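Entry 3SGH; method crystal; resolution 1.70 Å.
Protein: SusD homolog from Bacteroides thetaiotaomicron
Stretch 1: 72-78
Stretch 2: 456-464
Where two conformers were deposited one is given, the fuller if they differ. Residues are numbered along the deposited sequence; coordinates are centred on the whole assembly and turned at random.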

ATOM      1  N   HIS A  72      -1.696  15.289  11.753  1.00 16.08           N
ATOM      2  CA  HIS A  72      -2.143  14.207  10.892  1.00 14.39           C
ATOM      3  C   HIS A  72      -1.101  13.957   9.821  1.00 14.00           C
ATOM      4  O   HIS A  72      -0.672  12.831   9.633  1.00 14.85           O
ATOM      5  CB  HIS A  72      -3.506  14.507  10.286  1.00 13.76           C
ATOM      6  CG  HIS A  72      -4.604  14.419  11.275  1.00 14.41           C
ATOM      7  ND1 HIS A  72      -5.919  14.638  10.954  1.00 16.60           N
ATOM      8  CD2 HIS A  72      -4.579  14.087  12.591  1.00 18.45           C
ATOM      9  CE1 HIS A  72      -6.658  14.470  12.036  1.00 17.67           C
ATOM     10  NE2 HIS A  72      -5.871  14.125  13.046  1.00 18.54           N
ATOM     11  N   ASN A  73      -0.647  14.993   9.142  1.00 14.40           N
ATOM     12  CA  ASN A  73       0.387  14.780   8.134  1.00 13.96           C
ATOM     13  C   ASN A  73       1.623  14.007   8.683  1.00 13.50           C
ATOM     14  O   ASN A  73       2.087  13.069   8.071  1.00 13.90           O
ATOM     15  CB  ASN A  73       0.881  16.100   7.575  1.00 14.19           C
ATOM     16  CG  ASN A  73       1.990  15.907   6.547  1.00 16.89           C
ATOM     17  OD1 ASN A  73       1.713  15.690   5.364  1.00 14.47           O
ATOM     18  ND2 ASN A  73       3.236  15.937   6.999  1.00 12.49           N
ATOM     19  N   ASP A  74       2.127  14.459   9.820  1.00 13.96           N
ATOM     20  CA  ASP A  74       3.387  13.970  10.388  1.00 14.98           C
ATOM     21  C   ASP A  74       3.293  12.607  11.053  1.00 15.85           C
ATOM     22  O   ASP A  74       4.307  12.070  11.503  1.00 14.96           O
ATOM     23  CB  ASP A  74       3.866  14.972  11.469  1.00 14.42           C
ATOM     24  CG  ASP A  74       4.188  16.380  10.907  1.00 15.27           C
ATOM     25  OD1 ASP A  74       4.078  16.604   9.662  1.00 18.11           O
ATOM     26  OD2 ASP A  74       4.584  17.258  11.727  1.00 15.47           O
ATOM     27  N   SER A  75       2.102  12.040  11.163  1.00 15.71           N
ATOM     28  CA  SER A  75       1.951  10.769  11.890  1.00 16.10           C
ATOM     29  C   SER A  75       2.777   9.619  11.344  1.00 15.62           C
ATOM     30  O   SER A  75       3.354   8.808  12.107  1.00 15.86           O
ATOM     31  CB  SER A  75       0.464  10.354  11.920  1.00 16.03           C
ATOM     32  OG  SER A  75      -0.266  11.211  12.765  1.00 19.79           O
ATOM     33  N   SER A  76       2.765   9.471  10.029  1.00 14.71           N
ATOM     34  CA  SER A  76       3.404   8.320   9.393  1.00 14.11           C
ATOM     35  C   SER A  76       4.901   8.292   9.665  1.00 14.93           C
ATOM     36  O   SER A  76       5.455   7.219  10.005  1.00 14.51           O
ATOM     37  CB  SER A  76       3.125   8.311   7.883  1.00 13.52           C
ATOM     38  OG  SER A  76       1.736   8.111   7.620  1.00 14.46           O
ATOM     39  N   TRP A  77       5.548   9.446   9.524  1.00 14.64           N
ATOM     40  CA  TRP A  77       6.968   9.557   9.841  1.00 15.30           C
ATOM     41  C   TRP A  77       7.219   9.043  11.223  1.00 15.80           C
ATOM     42  O   TRP A  77       8.091   8.195  11.439  1.00 15.97           O
ATOM     43  CB  TRP A  77       7.450  10.996   9.717  1.00 16.14           C
ATOM     44  CG  TRP A  77       8.818  11.224  10.283  1.00 18.91           C
ATOM     45  CD1 TRP A  77       9.135  11.224  11.591  1.00 20.74           C
ATOM     46  CD2 TRP A  77      10.063  11.483   9.566  1.00 19.36           C
ATOM     47  NE1 TRP A  77      10.488  11.464  11.758  1.00 21.53           N
ATOM     48  CE2 TRP A  77      11.079  11.613  10.532  1.00 20.95           C
ATOM     49  CE3 TRP A  77      10.413  11.592   8.209  1.00 20.92           C
ATOM     50  CZ2 TRP A  77      12.430  11.909  10.197  1.00 20.65           C
ATOM     51  CZ3 TRP A  77      11.764  11.886   7.867  1.00 19.14           C
ATOM     52  CH2 TRP A  77      12.757  12.019   8.866  1.00 22.43           C
ATOM     53  N   GLY A  78       6.464   9.563  12.185  1.00 16.34           N
ATOM     54  CA  GLY A  78       6.696   9.210  13.594  1.00 17.34           C
ATOM     55  C   GLY A  78       6.488   7.739  13.875  1.00 17.26           C
ATOM     56  O   GLY A  78       7.242   7.099  14.646  1.00 17.07           O
TER
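Stretch 2 456-464: RLRFTRSEY

Stretch 2 comes to stretch 1 as an extended segment without regular secondary structure, then turns into a helix at Arg-461. The nearest CA pairs ascend in the same order along the two stretches, though the chains run obliquely: Leu-457 CA is 6.3 Å from Asn-73 CA, and Thr-460 CA is 5.1 Å from Asp-74 CA.

Arg-456 makes no contact, and its guanidinium is bonded elsewhere in the structure. Leu-457 points toward stretch 1, as suits an aliphatic residue in a buried place; its CB lies 3.6 Å from Asn-73 OD1 and its CD2 4.1 Å from Ser-76 OG. At Arg-458 one amide side chain holds both the backbone N and the backbone O, since asparagine can accept and donate at once: Arg-458 N donates to Asn-73 OD1 (3.0 Å), and Asn-73 ND2 donates to Arg-458 O (3.0 Å). The flat guanidinium of Arg-458 lays one face over Asn-73 CG, and its NH1 weakly bonds a water that donates to Asp-74 OD1. Phe-459 turns its side chain away, leaving mainly its carbonyl near stretch 1.

Thr-460 points toward stretch 1, with CG2 3.4 Å from Trp-77 CB. As the N-cap, it also uses OG1 to accept from Glu-463 N (3.2 Å), a first-turn amide whose bond to Thr-460 O is weak. Arg-461 N donates to Asp-74 OD2 (2.9 Å); a carboxylate suits this site because helix-start amides commonly lack carbonyl partners and carry partial positive charge. A water donating to the same OD2 accepts from Ser-462 N, extending the link by one residue. Glu-463 then lays its aliphatic portion on the indole: CG stands 4.0 Å from the centroid of the Trp-77 six-membered ring, a CH-pi contact over the face, while OE1 is bonded elsewhere. Tyr-464 lies out of reach.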

ATOM      1  N   ARG A 456       1.746  13.771  -2.387  1.00 13.61           N
ATOM      2  CA  ARG A 456       2.694  13.344  -1.357  1.00 13.38           C
ATOM      3  C   ARG A 456       2.297  13.886   0.018  1.00 14.34           C
ATOM      4  O   ARG A 456       1.496  14.816   0.121  1.00 13.56           O
ATOM      5  CB  ARG A 456       4.112  13.845  -1.667  1.00 12.28           C
ATOM      6  CG  ARG A 456       4.336  15.327  -1.536  1.00 14.55           C
ATOM      7  CD  ARG A 456       5.693  15.769  -1.997  1.00 15.08           C
ATOM      8  NE  ARG A 456       6.682  15.592  -0.927  1.00 14.74           N
ATOM      9  CZ  ARG A 456       6.929  16.497   0.015  1.00 18.00           C
ATOM     10  NH1 ARG A 456       6.230  17.636   0.076  1.00 13.72           N
ATOM     11  NH2 ARG A 456       7.858  16.255   0.938  1.00 17.04           N
ATOM     12  N   LEU A 457       2.882  13.312   1.063  1.00 14.07           N
ATOM     13  CA  LEU A 457       2.864  13.936   2.379  0.50 14.66           C
ATOM     14  C   LEU A 457       4.075  14.874   2.477  1.00 15.32           C
ATOM     15  O   LEU A 457       5.053  14.695   1.768  1.00 15.19           O
ATOM     16  CB  LEU A 457       2.905  12.864   3.476  0.50 15.24           C
ATOM     17  CG  LEU A 457       1.550  12.265   3.872  0.50 16.23           C
ATOM     18  CD1 LEU A 457       0.735  11.773   2.685  0.50 18.00           C
ATOM     19  CD2 LEU A 457       1.775  11.143   4.901  0.50 16.84           C
ATOM     20  N   ARG A 458       4.000  15.851   3.378  1.00 15.25           N
ATOM     21  CA  ARG A 458       5.037  16.829   3.572  1.00 15.47           C
ATOM     22  C   ARG A 458       6.009  16.367   4.652  1.00 15.88           C
ATOM     23  O   ARG A 458       5.697  15.457   5.443  1.00 15.33           O
ATOM     24  CB  ARG A 458       4.420  18.175   3.975  1.00 15.66           C
ATOM     25  CG  ARG A 458       3.633  18.841   2.861  1.00 17.13           C
ATOM     26  CD  ARG A 458       2.986  20.164   3.301  1.00 17.30           C
ATOM     27  NE  ARG A 458       1.867  19.874   4.220  1.00 22.64           N
ATOM     28  CZ  ARG A 458       1.914  19.973   5.545  1.00 24.43           C
ATOM     29  NH1 ARG A 458       3.017  20.388   6.162  1.00 25.74           N
ATOM     30  NH2 ARG A 458       0.861  19.642   6.279  1.00 25.40           N
ATOM     31  N   PHE A 459       7.169  17.021   4.668  1.00 16.34           N
ATOM     32  CA  PHE A 459       8.174  16.861   5.717  1.00 16.42           C
ATOM     33  C   PHE A 459       7.539  17.304   7.065  1.00 17.44           C
ATOM     34  O   PHE A 459       6.614  18.141   7.103  1.00 17.69           O
ATOM     35  CB  PHE A 459       9.424  17.688   5.372  1.00 16.98           C
ATOM     36  CG  PHE A 459      10.101  17.294   4.060  1.00 15.59           C
ATOM     37  CD1 PHE A 459      10.195  15.978   3.677  1.00 16.53           C
ATOM     38  CD2 PHE A 459      10.685  18.267   3.276  1.00 17.74           C
ATOM     39  CE1 PHE A 459      10.882  15.619   2.511  1.00 15.98           C
ATOM     40  CE2 PHE A 459      11.369  17.937   2.119  1.00 19.89           C
ATOM     41  CZ  PHE A 459      11.464  16.634   1.729  1.00 16.18           C
ATOM     42  N   THR A 460       8.021  16.739   8.164  1.00 16.66           N
ATOM     43  CA  THR A 460       7.388  16.955   9.458  1.00 17.11           C
ATOM     44  C   THR A 460       7.863  18.182  10.225  1.00 17.87           C
ATOM     45  O   THR A 460       8.995  18.665  10.042  1.00 17.66           O
ATOM     46  CB  THR A 460       7.633  15.758  10.382  1.00 17.29           C
ATOM     47  OG1 THR A 460       9.033  15.719  10.707  1.00 18.16           O
ATOM     48  CG2 THR A 460       7.150  14.430   9.707  1.00 17.23           C
ATOM     49  N   ARG A 461       7.003  18.662  11.123  1.00 18.18           N
ATOM     50  CA  ARG A 461       7.357  19.800  11.954  1.00 20.05           C
ATOM     51  C   ARG A 461       8.555  19.449  12.808  1.00 19.39           C
ATOM     52  O   ARG A 461       9.425  20.311  13.026  1.00 17.71           O
ATOM     53  CB  ARG A 461       6.192  20.313  12.832  1.00 21.17           C
ATOM     54  CG  ARG A 461       6.669  21.504  13.762  1.00 27.21           C
ATOM     55  CD  ARG A 461       5.571  22.342  14.440  1.00 35.51           C
ATOM     56  NE  ARG A 461       4.910  23.168  13.433  1.00 39.39           N
ATOM     57  CZ  ARG A 461       4.890  24.495  13.379  1.00 41.99           C
ATOM     58  NH1 ARG A 461       5.467  25.287  14.310  1.00 43.05           N
ATOM     59  NH2 ARG A 461       4.248  25.043  12.355  1.00 42.25           N
ATOM     60  N   SER A 462       8.629  18.207  13.305  1.00 18.16           N
ATOM     61  CA  SER A 462       9.752  17.848  14.199  1.00 19.26           C
ATOM     62  C   SER A 462      11.094  17.934  13.457  1.00 18.83           C
ATOM     63  O   SER A 462      12.135  18.268  14.041  1.00 19.15           O
ATOM     64  CB  SER A 462       9.521  16.475  14.865  1.00 19.41           C
ATOM     65  OG  SER A 462       9.736  15.432  13.918  1.00 25.05           O
ATOM     66  N   GLU A 463      11.073  17.671  12.164  1.00 17.97           N
ATOM     67  CA  GLU A 463      12.285  17.789  11.358  1.00 17.76           C
ATOM     68  C   GLU A 463      12.674  19.259  11.085  1.00 17.86           C
ATOM     69  O   GLU A 463      13.868  19.621  11.121  1.00 18.30           O
ATOM     70  CB  GLU A 463      12.151  16.986  10.079  1.00 17.78           C
ATOM     71  CG  GLU A 463      12.239  15.478  10.365  1.00 18.19           C
ATOM     72  CD  GLU A 463      13.677  15.056  10.619  1.00 19.22           C
ATOM     73  OE1 GLU A 463      14.450  15.069   9.652  1.00 21.51           O
ATOM     74  OE2 GLU A 463      14.040  14.734  11.780  1.00 20.78           O
ATOM     75  N   TYR A 464      11.686  20.092  10.777  1.00 17.54           N
ATOM     76  CA  TYR A 464      11.969  21.514  10.647  1.00 18.92           C
ATOM     77  C   TYR A 464      12.523  22.120  11.959  1.00 20.11           C
ATOM     78  O   TYR A 464      13.328  23.040  11.941  1.00 18.97           O
ATOM     79  CB  TYR A 464      10.737  22.286  10.180  1.00 19.13           C
ATOM     80  CG  TYR A 464      10.457  22.178   8.686  1.00 17.95           C
ATOM     81  CD1 TYR A 464      11.157  22.972   7.772  1.00 21.19           C
ATOM     82  CD2 TYR A 464       9.483  21.325   8.205  1.00 18.98           C
ATOM     83  CE1 TYR A 464      10.904  22.889   6.419  1.00 21.83           C
ATOM     84  CE2 TYR A 464       9.191  21.239   6.851  1.00 19.34           C
ATOM     85  CZ  TYR A 464       9.907  22.038   5.953  1.00 20.54           C
ATOM     86  OH  TYR A 464       9.649  21.986   4.603  1.00 21.57           O
TER
HETATM   87  O   HOH W   1       6.366  16.553  13.652  1.00 16.67           O
HETATM   88  O   HOH W   2       3.947  19.190   8.871  1.00 26.74           O